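Local coordinates for galactose-binding lectin (Arachis hypogaea, PDB 6VAV), which binds D-galactose as a calcium- and manganese-containing homotetrameric lectin of the legume lectin family, at residues I32-L37 and F206-S211; F71-I76 and G214-L219; D80-I85 and D123-S128. One frame throughout, in Å; residues are numbered along the deposited sequence.

Contact 1: I32-L37 and F206-S211; sequences IQLTNL and FSASGS. With QTY (N-[[1-[(3S,3aR,6S,6aR)-6-[4-[[[4-[[(2R,3R,4S,5R,6R)-6-(hydroxymethyl)-3,4,5-tris(oxidanyl)oxan-2-yl]amino]-4-oxidanylidene-butanoyl]amino]methyl]-1,2,3-triazol-1-yl]-2,3,3a,5,6,6a-hexahydrofuro[3,2-b]furan-3-yl]-1,2,3-triazol-4-yl]methyl]-N'-[(2R,3R,4S,5R,6R)-6-(hydroxymethyl)-3,4,5-tris(oxidanyl)oxan-2-yl]butanediamide), chain E.
L34 packs onto A208 from strand 201-209, and T35 continues the contact toward S209; between them they make the whole contact from the side of 32-37. Before them, the short strand 32-33 brings the chain over the second segment. At L34 the side chain turns toward that segment: its CG lies anti to the carbonyl carbon (chi1 -73°), and the two methyls lie across the run of the facing strand. CB of L34 is 3.7 Å from CB of A208, and CD1 of L34 is 3.8 Å from that same methyl, so A208 fits against the root and one branch of the leucine. CD1 also reaches CB of F206, 4.1 Å away, while CD2 of L34 lies 4.0 Å from the carbonyl O of F206.

T35 divides its two branches. The methyl CG2 faces the opposite backbone, 3.5 Å from O of A208 and 3.6 Å from CA of S209, whereas OG1 turns aside and is hydrogen-bonded to ND1 of H218. A buried hydroxyl is thus satisfied by the neighbouring strand, and across this contact the threonine acts as an apolar residue. Beyond T35 the chain swings away from 206-211, which runs on to S211; OG of S211 lies 2.7 Å from O4 of the ligand's galactose ring.

The two segments belong to different layers of the legume lectin beta sandwich. Strand 32-33 pairs with strand 216-229, and the backbones of L34 and H218 are hydrogen-bonded; strand 201-209 runs in the seven-stranded sheet between strands 43-53 and 84-91. From its alternate positions F206 and A208 face the first layer, and the F206 ring meets those of F69 and W223 edge-to-face.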
loop_
_atom_site.group_PDB
_atom_site.type_symbol
_atom_site.label_atom_id
_atom_site.label_comp_id
_atom_site.label_asym_id
_atom_site.label_seq_id
_atom_site.Cartn_x
_atom_site.Cartn_y
_atom_site.Cartn_z
ATOM N N ILE A 32 -21.471 0.091 8.102
ATOM C CA ILE A 32 -21.706 -0.341 9.472
ATOM C C ILE A 32 -22.755 0.603 10.043
ATOM O O ILE A 32 -22.591 1.810 9.935
ATOM C CB ILE A 32 -20.399 -0.346 10.324
ATOM C CG1 ILE A 32 -19.542 -1.594 10.036
ATOM C CG2 ILE A 32 -20.724 -0.228 11.836
ATOM C CD1 ILE A 32 -18.145 -1.536 10.679
ATOM N N GLN A 33 -23.843 0.068 10.606
ATOM C CA GLN A 33 -24.839 0.883 11.301
ATOM C C GLN A 33 -24.612 0.609 12.783
ATOM O O GLN A 33 -24.708 -0.540 13.219
ATOM C CB GLN A 33 -26.268 0.584 10.842
ATOM C CG GLN A 33 -27.284 1.518 11.502
ATOM C CD GLN A 33 -28.714 1.208 11.149
ATOM O OE1 GLN A 33 -29.544 0.931 12.031
ATOM N NE2 GLN A 33 -29.047 1.308 9.867
ATOM N N LEU A 34 -24.253 1.642 13.538
ATOM C CA LEU A 34 -23.834 1.480 14.923
ATOM C C LEU A 34 -24.990 1.386 15.939
ATOM O O LEU A 34 -24.851 0.647 16.913
ATOM C CB LEU A 34 -22.851 2.588 15.322
ATOM C CG LEU A 34 -21.423 2.508 14.750
ATOM C CD1 LEU A 34 -20.630 3.819 15.035
ATOM C CD2 LEU A 34 -20.632 1.344 15.348
ATOM N N THR A 35 -26.106 2.092 15.744
ATOM C CA THR A 35 -27.196 1.964 16.736
ATOM C C THR A 35 -28.466 1.335 16.147
ATOM O O THR A 35 -28.697 1.351 14.933
ATOM C CB THR A 35 -27.533 3.294 17.417
ATOM O OG1 THR A 35 -27.866 4.267 16.429
ATOM C CG2 THR A 35 -26.417 3.788 18.326
ATOM N N ASN A 36 -29.269 0.756 17.043
ATOM C CA ASN A 36 -30.568 0.138 16.748
ATOM C C ASN A 36 -31.646 1.196 16.982
ATOM O O ASN A 36 -31.848 1.627 18.122
ATOM C CB ASN A 36 -30.779 -1.095 17.637
ATOM C CG ASN A 36 -32.050 -1.884 17.369
ATOM O OD1 ASN A 36 -33.103 -1.347 17.002
ATOM N ND2 ASN A 36 -31.993 -3.175 17.628
ATOM N N LEU A 37 -32.313 1.633 15.891
ATOM C CA LEU A 37 -33.326 2.694 15.896
ATOM C C LEU A 37 -34.583 2.371 16.755
ATOM O O LEU A 37 -35.303 3.294 17.111
ATOM C CB LEU A 37 -33.784 3.012 14.460
ATOM C CG LEU A 37 -32.893 3.861 13.486
ATOM C CD1 LEU A 37 -31.681 4.558 14.162
ATOM C CD2 LEU A 37 -32.522 3.100 12.282
ATOM N N PHE A 206 -14.881 2.711 16.672
ATOM C CA PHE A 206 -15.965 3.675 16.623
ATOM C C PHE A 206 -17.099 3.240 17.541
ATOM O O PHE A 206 -17.405 2.057 17.637
ATOM C CB PHE A 206 -16.513 3.828 15.185
ATOM C CG PHE A 206 -15.481 4.279 14.192
ATOM C CD1 PHE A 206 -15.178 5.629 14.044
ATOM C CD2 PHE A 206 -14.780 3.347 13.425
ATOM C CE1 PHE A 206 -14.200 6.043 13.127
ATOM C CE2 PHE A 206 -13.788 3.761 12.523
ATOM C CZ PHE A 206 -13.508 5.101 12.381
ATOM N N SER A 207 -17.696 4.204 18.211
ATOM C CA SER A 207 -18.854 3.975 19.086
ATOM C C SER A 207 -19.904 5.046 18.828
ATOM O O SER A 207 -19.567 6.146 18.425
ATOM C CB SER A 207 -18.420 3.982 20.550
ATOM O OG SER A 207 -19.529 3.723 21.403
ATOM N N ALA A 208 -21.178 4.698 18.999
ATOM C CA ALA A 208 -22.314 5.619 18.886
ATOM C C ALA A 208 -23.399 5.168 19.820
ATOM O O ALA A 208 -23.482 3.985 20.148
ATOM C CB ALA A 208 -22.836 5.670 17.456
ATOM N N SER A 209 -24.242 6.105 20.246
ATOM C CA SER A 209 -25.324 5.771 21.156
ATOM C C SER A 209 -26.542 6.671 20.945
ATOM O O SER A 209 -26.489 7.681 20.237
ATOM C CB SER A 209 -24.840 5.862 22.600
ATOM O OG SER A 209 -24.326 7.153 22.865
ATOM N N GLY A 210 -27.640 6.258 21.560
ATOM C CA GLY A 210 -28.901 6.976 21.562
ATOM C C GLY A 210 -29.556 6.836 22.917
ATOM O O GLY A 210 -29.013 6.173 23.804
ATOM N N SER A 211 -30.692 7.501 23.100
ATOM C CA SER A 211 -31.471 7.416 24.327
ATOM C C SER A 211 -32.935 7.041 23.984
ATOM O O SER A 211 -33.215 6.555 22.879
ATOM C CB SER A 211 -31.388 8.743 25.080
ATOM O OG SER A 211 -32.040 9.721 24.288
HETATM C C1 QTY E . -31.516 12.809 26.948
HETATM N N1 QTY E . -32.262 12.158 27.986
HETATM C C2 QTY E . -30.125 12.202 26.806
HETATM N N2 QTY E . -37.064 11.891 28.064
HETATM O O2 QTY E . -29.434 12.335 28.040
HETATM C C3 QTY E . -29.373 12.917 25.696
HETATM N N3 QTY E . -37.916 13.363 24.171
HETATM O O3 QTY E . -28.059 12.381 25.556
HETATM C C4 QTY E . -30.151 12.852 24.380
HETATM N N4 QTY E . -39.156 12.833 24.147
HETATM O O4 QTY E . -30.154 11.535 23.837
HETATM C C5 QTY E . -31.591 13.314 24.595
HETATM N N5 QTY E . -39.226 11.994 25.152
HETATM O O5 QTY E . -32.234 12.679 25.715
HETATM C C6 QTY E . -32.554 13.387 23.425
HETATM N N6 QTY E . -40.546 17.459 21.471
HETATM O O6 QTY E . -33.605 14.319 23.630
HETATM C C7 QTY E . -33.248 12.770 28.659
HETATM N N7 QTY E . -40.669 17.936 22.731
HETATM O O7 QTY E . -33.593 13.927 28.422
HETATM C C8 QTY E . -33.887 11.972 29.774
HETATM N N8 QTY E . -41.540 18.913 22.679
HETATM C C9 QTY E . -35.401 12.071 29.788
HETATM C C10 QTY E . -36.029 11.304 28.650
HETATM O O10 QTY E . -35.595 10.208 28.296
HETATM C C11 QTY E . -37.853 11.196 27.069
HETATM C C12 QTY E . -38.053 12.012 25.836
HETATM C C13 QTY E . -37.209 12.877 25.202
HETATM C C14 QTY E . -37.482 14.274 23.100
HETATM C C15 QTY E . -37.764 13.651 21.735
HETATM O O15 QTY E . -39.077 14.108 21.351
HETATM C C16 QTY E . -39.459 15.253 22.126
HETATM C C17 QTY E . -39.564 16.420 21.146
HETATM C C18 QTY E . -38.151 16.999 21.149
HETATM C C19 QTY E . -38.280 15.573 23.033
HETATM O O19 QTY E . -37.542 16.625 22.401
HETATM C C20 QTY E . -41.356 18.128 20.634
HETATM C C21 QTY E . -41.978 19.069 21.403
#

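Contact 2: F71-I76 and G214-L219; sequences FEMKDI and GRQIHL. With QTY (N-[[1-[(3S,3aR,6S,6aR)-6-[4-[[[4-[[(2R,3R,4S,5R,6R)-6-(hydroxymethyl)-3,4,5-tris(oxidanyl)oxan-2-yl]amino]-4-oxidanylidene-butanoyl]amino]methyl]-1,2,3-triazol-1-yl]-2,3,3a,5,6,6a-hexahydrofuro[3,2-b]furan-3-yl]-1,2,3-triazol-4-yl]methyl]-N'-[(2R,3R,4S,5R,6R)-6-(hydroxymethyl)-3,4,5-tris(oxidanyl)oxan-2-yl]butanediamide), chain E.
M73 and H218 form a non-hydrogen-bonded pair of an antiparallel beta sheet, the back sheet of the legume lectin sandwich, where 71-75 and 216-219 run at 170° to each other. The regular part is tight. On one side of this pair E72 and L219 exchange two backbone bonds, L219 N to E72 O being 2.8 Å; on the other, K74 and I217 do the same, with I217 N 2.9 Å from K74 O. M73 CA approaches I217 O at 3.2 Å, a CA-H...O contact that adds to these bonds.

The two faces differ. M73, Q216 and H218, all buried, lie on one face together with exposed D75, and M73 and H218 touch I85 of strand 84-91. E72, K74, I217 and L219 lie on the other face, where K74 is exposed and E72 runs extended beside L219.

Toward I76 two waters bridge the segments. Water 1 donates to D75 OD1 and accepts a weak bond from Q216 NE2. Water 2 accepts from I76 N at 2.8 Å and lies beside R215 O. I76 still packs by carbon, its CG2 being 3.7 Å from I217 CG1.

On the buried side Q216 OE1 is hydrogen-bonded to the hydroxyl of T124, while CG of Q216 lies over the rim of one face of the H218 imidazole. That ring has its own polar partners, G84 N for NE2 and T35 OG1 for ND1. The thioether of M73 comes to it from the edge: with CG anti to the carbonyl carbon (chi1 -76°) and chi2 extended at 180°, SD lies 3.7 Å from CD2 of H218.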
loop_
_atom_site.group_PDB
_atom_site.type_symbol
_atom_site.label_atom_id
_atom_site.label_comp_id
_atom_site.label_asym_id
_atom_site.label_seq_id
_atom_site.Cartn_x
_atom_site.Cartn_y
_atom_site.Cartn_z
ATOM N N PHE A 71 -18.041 8.863 7.585
ATOM C CA PHE A 71 -19.268 8.514 8.293
ATOM C C PHE A 71 -20.447 9.345 7.790
ATOM O O PHE A 71 -20.281 10.330 7.052
ATOM C CB PHE A 71 -19.087 8.680 9.823
ATOM C CG PHE A 71 -18.937 10.104 10.336
ATOM C CD1 PHE A 71 -20.046 10.935 10.471
ATOM C CD2 PHE A 71 -17.689 10.601 10.714
ATOM C CE1 PHE A 71 -19.907 12.248 10.939
ATOM C CE2 PHE A 71 -17.553 11.911 11.201
ATOM C CZ PHE A 71 -18.666 12.714 11.335
ATOM N N GLU A 72 -21.639 8.939 8.232
ATOM C CA GLU A 72 -22.889 9.612 7.922
ATOM C C GLU A 72 -23.833 9.492 9.096
ATOM O O GLU A 72 -23.984 8.415 9.672
ATOM C CB GLU A 72 -23.520 9.002 6.649
ATOM C CG GLU A 72 -24.765 9.738 6.161
ATOM C CD GLU A 72 -25.583 9.047 5.084
ATOM O OE1 GLU A 72 -24.982 8.396 4.196
ATOM O OE2 GLU A 72 -26.829 9.184 5.112
ATOM N N MET A 73 -24.453 10.619 9.467
ATOM C CA MET A 73 -25.527 10.659 10.448
ATOM C C MET A 73 -26.773 11.175 9.732
ATOM O O MET A 73 -26.687 12.127 8.955
ATOM C CB MET A 73 -25.173 11.480 11.690
ATOM C CG MET A 73 -24.225 10.734 12.605
ATOM S SD MET A 73 -23.756 11.636 14.088
ATOM C CE MET A 73 -22.416 12.679 13.466
ATOM N N LYS A 74 -27.902 10.494 9.909
ATOM C CA LYS A 74 -29.140 10.873 9.238
ATOM C C LYS A 74 -30.308 10.878 10.230
ATOM O O LYS A 74 -30.451 9.939 11.014
ATOM C CB LYS A 74 -29.415 9.934 8.054
ATOM C CG LYS A 74 -30.596 10.376 7.195
ATOM C CD LYS A 74 -30.459 9.909 5.767
ATOM C CE LYS A 74 -31.538 8.930 5.369
ATOM N NZ LYS A 74 -32.836 9.595 5.040
ATOM N N ASP A 75 -31.092 11.975 10.227
ATOM C CA ASP A 75 -32.276 12.130 11.075
ATOM C C ASP A 75 -33.305 11.063 10.770
ATOM O O ASP A 75 -33.433 10.625 9.622
ATOM C CB ASP A 75 -32.953 13.503 10.865
ATOM C CG ASP A 75 -32.128 14.730 11.148
ATOM O OD1 ASP A 75 -30.954 14.578 11.522
ATOM O OD2 ASP A 75 -32.656 15.851 10.969
ATOM N N ILE A 76 -34.034 10.649 11.804
ATOM C CA ILE A 76 -35.175 9.734 11.667
ATOM C C ILE A 76 -36.372 10.481 12.198
ATOM O O ILE A 76 -36.213 11.348 13.059
ATOM C CB ILE A 76 -35.010 8.314 12.270
ATOM C CG1 ILE A 76 -34.844 8.316 13.813
ATOM C CG2 ILE A 76 -33.866 7.577 11.565
ATOM C CD1 ILE A 76 -34.984 6.943 14.460
ATOM N N GLY A 214 -33.692 10.261 21.937
ATOM C CA GLY A 214 -32.598 10.677 21.052
ATOM C C GLY A 214 -32.092 9.541 20.199
ATOM O O GLY A 214 -31.450 8.623 20.704
ATOM N N ARG A 215 -32.461 9.530 18.926
ATOM C CA ARG A 215 -32.090 8.448 18.013
ATOM C C ARG A 215 -31.857 8.998 16.632
ATOM O O ARG A 215 -32.574 9.895 16.178
ATOM C CB ARG A 215 -33.191 7.333 17.939
ATOM C CG ARG A 215 -33.679 6.847 19.300
ATOM C CD ARG A 215 -34.605 5.682 19.216
ATOM N NE ARG A 215 -35.259 5.472 20.499
ATOM C CZ ARG A 215 -36.174 4.537 20.731
ATOM N NH1 ARG A 215 -36.521 3.689 19.775
ATOM N NH2 ARG A 215 -36.718 4.421 21.930
ATOM N N GLN A 216 -30.863 8.435 15.960
ATOM C CA GLN A 216 -30.521 8.766 14.576
ATOM C C GLN A 216 -29.739 7.630 13.968
ATOM O O GLN A 216 -29.211 6.778 14.690
ATOM C CB GLN A 216 -29.750 10.106 14.469
ATOM C CG GLN A 216 -28.337 10.068 15.048
ATOM C CD GLN A 216 -27.686 11.413 15.240
ATOM O OE1 GLN A 216 -26.750 11.568 16.038
ATOM N NE2 GLN A 216 -28.147 12.418 14.510
ATOM N N ILE A 217 -29.660 7.616 12.637
ATOM C CA ILE A 217 -28.864 6.642 11.908
ATOM C C ILE A 217 -27.373 7.078 12.045
ATOM O O ILE A 217 -27.059 8.246 11.773
ATOM C CB ILE A 217 -29.326 6.551 10.430
ATOM C CG1 ILE A 217 -30.786 6.030 10.328
ATOM C CG2 ILE A 217 -28.391 5.652 9.631
ATOM C CD1 ILE A 217 -31.507 6.394 9.011
ATOM N N HIS A 218 -26.507 6.176 12.563
ATOM C CA HIS A 218 -25.043 6.398 12.720
ATOM C C HIS A 218 -24.337 5.383 11.846
ATOM O O HIS A 218 -24.392 4.178 12.144
ATOM C CB HIS A 218 -24.577 6.252 14.186
ATOM C CG HIS A 218 -25.226 7.147 15.199
ATOM N ND1 HIS A 218 -26.226 6.670 16.050
ATOM C CD2 HIS A 218 -24.928 8.419 15.549
ATOM C CE1 HIS A 218 -26.508 7.674 16.863
ATOM N NE2 HIS A 218 -25.752 8.748 16.601
ATOM N N LEU A 219 -23.719 5.849 10.736
ATOM C CA LEU A 219 -23.079 4.960 9.775
ATOM C C LEU A 219 -21.565 5.172 9.642
ATOM O O LEU A 219 -21.122 6.307 9.552
ATOM C CB LEU A 219 -23.700 5.143 8.369
ATOM C CG LEU A 219 -25.215 4.888 8.214
ATOM C CD1 LEU A 219 -25.703 5.398 6.882
ATOM C CD2 LEU A 219 -25.559 3.420 8.383
HETATM C C1 QTY E . -31.516 12.809 26.948
HETATM N N1 QTY E . -32.262 12.158 27.986
HETATM C C2 QTY E . -30.125 12.202 26.806
HETATM N N2 QTY E . -37.064 11.891 28.064
HETATM O O2 QTY E . -29.434 12.335 28.040
HETATM C C3 QTY E . -29.373 12.917 25.696
HETATM N N3 QTY E . -37.916 13.363 24.171
HETATM O O3 QTY E . -28.059 12.381 25.556
HETATM C C4 QTY E . -30.151 12.852 24.380
HETATM N N4 QTY E . -39.156 12.833 24.147
HETATM O O4 QTY E . -30.154 11.535 23.837
HETATM C C5 QTY E . -31.591 13.314 24.595
HETATM N N5 QTY E . -39.226 11.994 25.152
HETATM O O5 QTY E . -32.234 12.679 25.715
HETATM C C6 QTY E . -32.554 13.387 23.425
HETATM N N6 QTY E . -40.546 17.459 21.471
HETATM O O6 QTY E . -33.605 14.319 23.630
HETATM C C7 QTY E . -33.248 12.770 28.659
HETATM N N7 QTY E . -40.669 17.936 22.731
HETATM O O7 QTY E . -33.593 13.927 28.422
HETATM C C8 QTY E . -33.887 11.972 29.774
HETATM N N8 QTY E . -41.540 18.913 22.679
HETATM C C9 QTY E . -35.401 12.071 29.788
HETATM C C10 QTY E . -36.029 11.304 28.650
HETATM O O10 QTY E . -35.595 10.208 28.296
HETATM C C11 QTY E . -37.853 11.196 27.069
HETATM C C12 QTY E . -38.053 12.012 25.836
HETATM C C13 QTY E . -37.209 12.877 25.202
HETATM C C14 QTY E . -37.482 14.274 23.100
HETATM C C15 QTY E . -37.764 13.651 21.735
HETATM O O15 QTY E . -39.077 14.108 21.351
HETATM C C16 QTY E . -39.459 15.253 22.126
HETATM C C17 QTY E . -39.564 16.420 21.146
HETATM C C18 QTY E . -38.151 16.999 21.149
HETATM C C19 QTY E . -38.280 15.573 23.033
HETATM O O19 QTY E . -37.542 16.625 22.401
HETATM C C20 QTY E . -41.356 18.128 20.634
HETATM C C21 QTY E . -41.978 19.069 21.403
HETATM O O HOH W 1 -28.754 13.030 11.901
HETATM O O HOH W 2 -33.439 11.705 14.333
#

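Contact 3: D80-I85 and D123-S128; sequences DPADGI and DTYSNS. With CA (calcium ion), chain G; MN (manganese (II) ion), chain F; QTY (N-[[1-[(3S,3aR,6S,6aR)-6-[4-[[[4-[[(2R,3R,4S,5R,6R)-6-(hydroxymethyl)-3,4,5-tris(oxidanyl)oxan-2-yl]amino]-4-oxidanylidene-butanoyl]amino]methyl]-1,2,3-triazol-1-yl]-2,3,3a,5,6,6a-hexahydrofuro[3,2-b]furan-3-yl]-1,2,3-triazol-4-yl]methyl]-N'-[(2R,3R,4S,5R,6R)-6-(hydroxymethyl)-3,4,5-tris(oxidanyl)oxan-2-yl]butanediamide), chain E.
The ring of Y125 meets the galactose of the ligand on one face and N127 at its edge, while A82 CB comes to it obliquely and packs on Y125 CB at 3.8 Å. Ligand atom C4 stands 3.6 Å above the plane of the Y125 ring, over its centre, as in the CH-pi stacking of sugars on aromatic residues; CG of N127 lies in the ring plane. Having CG anti to the backbone N (chi1 -177°) sets the Y125 ring face against the sugar.

The D83 carboxylate grips two neighbouring hydroxyls. OD1 of D83 accepts from ligand O4 and OD2 from ligand O3, each at 2.6 Å. That O3 in turn accepts from ND2 of N127 at 2.9 Å, so one hydroxyl is tied to both segments; ND2 is also hydrogen-bonded to E129 OE2. D80 OD2 takes a further bond from ligand O6.

Next to the sugar site, calcium fixes 123-128. D123 holds it with both carboxylate oxygens, and OD2 of D123 also binds manganese at 2.0 Å; Y125 O, OD1 of N127 and two waters add to the calcium shell, which D132 completes. Water 3 donates to both O and OD2 of D83, linking the metal to the sugar-binding aspartate. The backbones join where T124 N meets D83 O, 3.2 Å away and nearly straight at 171°, though from above the carbonyl plane. An Asx turn from D123 OD1 to Y125 N shapes the loop.

The cis peptide before D83, with its carboxylate, the asparagine amide and the stacking aromatic beside paired calcium and manganese, is the monosaccharide site characteristic of legume lectins.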
loop_
_atom_site.group_PDB
_atom_site.type_symbol
_atom_site.label_atom_id
_atom_site.label_comp_id
_atom_site.label_asym_id
_atom_site.label_seq_id
_atom_site.Cartn_x
_atom_site.Cartn_y
_atom_site.Cartn_z
ATOM N N ASP A 80 -35.215 12.946 18.420
ATOM C CA ASP A 80 -34.167 13.979 18.399
ATOM C C ASP A 80 -32.936 13.389 17.743
ATOM O O ASP A 80 -32.566 12.274 18.120
ATOM C CB ASP A 80 -33.838 14.444 19.819
ATOM C CG ASP A 80 -34.738 15.526 20.360
ATOM O OD1 ASP A 80 -35.325 16.268 19.551
ATOM O OD2 ASP A 80 -34.789 15.685 21.588
ATOM N N PRO A 81 -32.327 14.053 16.725
ATOM C CA PRO A 81 -31.113 13.479 16.090
ATOM C C PRO A 81 -29.947 13.497 17.080
ATOM O O PRO A 81 -29.291 14.518 17.266
ATOM C CB PRO A 81 -30.871 14.375 14.861
ATOM C CG PRO A 81 -32.074 15.308 14.780
ATOM C CD PRO A 81 -32.654 15.377 16.162
ATOM N N ALA A 82 -29.737 12.365 17.749
ATOM C CA ALA A 82 -28.768 12.226 18.831
ATOM C C ALA A 82 -28.273 10.751 18.915
ATOM O O ALA A 82 -28.955 9.880 18.376
ATOM C CB ALA A 82 -29.424 12.660 20.161
ATOM N N ASP A 83 -27.085 10.456 19.533
ATOM C CA ASP A 83 -26.227 11.417 20.235
ATOM C C ASP A 83 -24.897 11.731 19.527
ATOM O O ASP A 83 -24.223 12.683 19.920
ATOM C CB ASP A 83 -25.945 10.916 21.642
ATOM C CG ASP A 83 -27.072 11.276 22.577
ATOM O OD1 ASP A 83 -28.044 10.485 22.668
ATOM O OD2 ASP A 83 -27.027 12.385 23.154
ATOM N N GLY A 84 -24.551 10.943 18.513
ATOM C CA GLY A 84 -23.311 11.139 17.767
ATOM C C GLY A 84 -22.394 9.941 17.742
ATOM O O GLY A 84 -22.732 8.870 18.255
ATOM N N ILE A 85 -21.211 10.137 17.150
ATOM C CA ILE A 85 -20.193 9.103 16.949
ATOM C C ILE A 85 -18.859 9.541 17.600
ATOM O O ILE A 85 -18.489 10.710 17.518
ATOM C CB ILE A 85 -19.991 8.853 15.413
ATOM C CG1 ILE A 85 -21.296 8.417 14.695
ATOM C CG2 ILE A 85 -18.830 7.863 15.128
ATOM C CD1 ILE A 85 -21.254 8.431 13.155
ATOM N N ASP A 123 -20.257 15.136 18.131
ATOM C CA ASP A 123 -21.350 15.268 19.067
ATOM C C ASP A 123 -22.510 16.140 18.551
ATOM O O ASP A 123 -22.321 17.317 18.253
ATOM C CB ASP A 123 -20.771 15.829 20.359
ATOM C CG ASP A 123 -21.686 15.656 21.553
ATOM O OD1 ASP A 123 -22.892 15.340 21.344
ATOM O OD2 ASP A 123 -21.196 15.793 22.690
ATOM N N THR A 124 -23.728 15.536 18.484
ATOM C CA THR A 124 -24.915 16.178 17.898
ATOM C C THR A 124 -26.022 16.528 18.914
ATOM O O THR A 124 -27.135 16.887 18.497
ATOM C CB THR A 124 -25.475 15.303 16.752
ATOM O OG1 THR A 124 -26.180 14.174 17.263
ATOM C CG2 THR A 124 -24.389 14.829 15.783
ATOM N N TYR A 125 -25.717 16.492 20.224
ATOM C CA TYR A 125 -26.683 16.827 21.287
ATOM C C TYR A 125 -25.951 17.451 22.461
ATOM O O TYR A 125 -24.989 16.865 22.968
ATOM C CB TYR A 125 -27.517 15.591 21.743
ATOM C CG TYR A 125 -28.563 15.960 22.778
ATOM C CD1 TYR A 125 -28.238 16.039 24.131
ATOM C CD2 TYR A 125 -29.846 16.335 22.393
ATOM C CE1 TYR A 125 -29.164 16.473 25.072
ATOM C CE2 TYR A 125 -30.795 16.731 23.334
ATOM C CZ TYR A 125 -30.450 16.791 24.673
ATOM O OH TYR A 125 -31.358 17.191 25.614
ATOM N N SER A 126 -26.426 18.630 22.919
ATOM C CA SER A 126 -25.783 19.323 24.033
ATOM C C SER A 126 -26.236 18.782 25.401
ATOM O O SER A 126 -27.354 19.060 25.836
ATOM C CB SER A 126 -26.020 20.827 23.946
ATOM O OG SER A 126 -25.242 21.510 24.908
ATOM N N ASN A 127 -25.363 17.990 26.050
ATOM C CA ASN A 127 -25.535 17.427 27.396
ATOM C C ASN A 127 -24.880 18.369 28.412
ATOM O O ASN A 127 -23.642 18.414 28.504
ATOM C CB ASN A 127 -24.903 16.023 27.502
ATOM C CG ASN A 127 -25.518 14.992 26.619
ATOM O OD1 ASN A 127 -25.164 14.875 25.460
ATOM N ND2 ASN A 127 -26.444 14.184 27.160
ATOM N N SER A 128 -25.698 19.138 29.151
ATOM C CA SER A 128 -25.208 20.087 30.158
ATOM C C SER A 128 -24.431 19.358 31.256
ATOM O O SER A 128 -23.466 19.923 31.778
ATOM C CB SER A 128 -26.360 20.896 30.759
ATOM O OG SER A 128 -27.339 20.022 31.299
HETATM CA CA CA G . -23.487 15.353 23.775
HETATM MN MN MN F . -19.660 16.813 23.499
HETATM C C1 QTY E . -31.516 12.809 26.948
HETATM N N1 QTY E . -32.262 12.158 27.986
HETATM C C2 QTY E . -30.125 12.202 26.806
HETATM N N2 QTY E . -37.064 11.891 28.064
HETATM O O2 QTY E . -29.434 12.335 28.040
HETATM C C3 QTY E . -29.373 12.917 25.696
HETATM N N3 QTY E . -37.916 13.363 24.171
HETATM O O3 QTY E . -28.059 12.381 25.556
HETATM C C4 QTY E . -30.151 12.852 24.380
HETATM N N4 QTY E . -39.156 12.833 24.147
HETATM O O4 QTY E . -30.154 11.535 23.837
HETATM C C5 QTY E . -31.591 13.314 24.595
HETATM N N5 QTY E . -39.226 11.994 25.152
HETATM O O5 QTY E . -32.234 12.679 25.715
HETATM C C6 QTY E . -32.554 13.387 23.425
HETATM N N6 QTY E . -40.546 17.459 21.471
HETATM O O6 QTY E . -33.605 14.319 23.630
HETATM C C7 QTY E . -33.248 12.770 28.659
HETATM N N7 QTY E . -40.669 17.936 22.731
HETATM O O7 QTY E . -33.593 13.927 28.422
HETATM C C8 QTY E . -33.887 11.972 29.774
HETATM N N8 QTY E . -41.540 18.913 22.679
HETATM C C9 QTY E . -35.401 12.071 29.788
HETATM C C10 QTY E . -36.029 11.304 28.650
HETATM O O10 QTY E . -35.595 10.208 28.296
HETATM C C11 QTY E . -37.853 11.196 27.069
HETATM C C12 QTY E . -38.053 12.012 25.836
HETATM C C13 QTY E . -37.209 12.877 25.202
HETATM C C14 QTY E . -37.482 14.274 23.100
HETATM C C15 QTY E . -37.764 13.651 21.735
HETATM O O15 QTY E . -39.077 14.108 21.351
HETATM C C16 QTY E . -39.459 15.253 22.126
HETATM C C17 QTY E . -39.564 16.420 21.146
HETATM C C18 QTY E . -38.151 16.999 21.149
HETATM C C19 QTY E . -38.280 15.573 23.033
HETATM O O19 QTY E . -37.542 16.625 22.401
HETATM C C20 QTY E . -41.356 18.128 20.634
HETATM C C21 QTY E . -41.978 19.069 21.403
HETATM O O HOH W 3 -24.412 13.629 22.834
HETATM O O HOH W 4 -17.944 17.790 24.344
HETATM O O HOH W 5 -19.221 14.982 24.982
HETATM O O HOH W 6 -22.155 14.060 24.957
#

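In the fold
The three contacts lie close together, their centres 8 to 12 Å apart, yet differ in chemistry. Contact 1 is the core one: wholly buried, apolar, and formed between the two layers. Contact 2 lies within one layer and is carried by backbone bonds, its outer face reaching solvent and its I76 end water-bridged. Contact 3 is partly buried, at the sugar and metal site, where charged, metal-bound and sugar-binding groups take over. Shared elements join them. Strand 216-229 supplies H218 to 32-37 and Q216 to T124; strands 201-209 and 84-91 are neighbours in the front, seven-stranded sheet, and S209 O lies 2.9 Å from D83 N. S211, G214 and D83 all approach the same galactose.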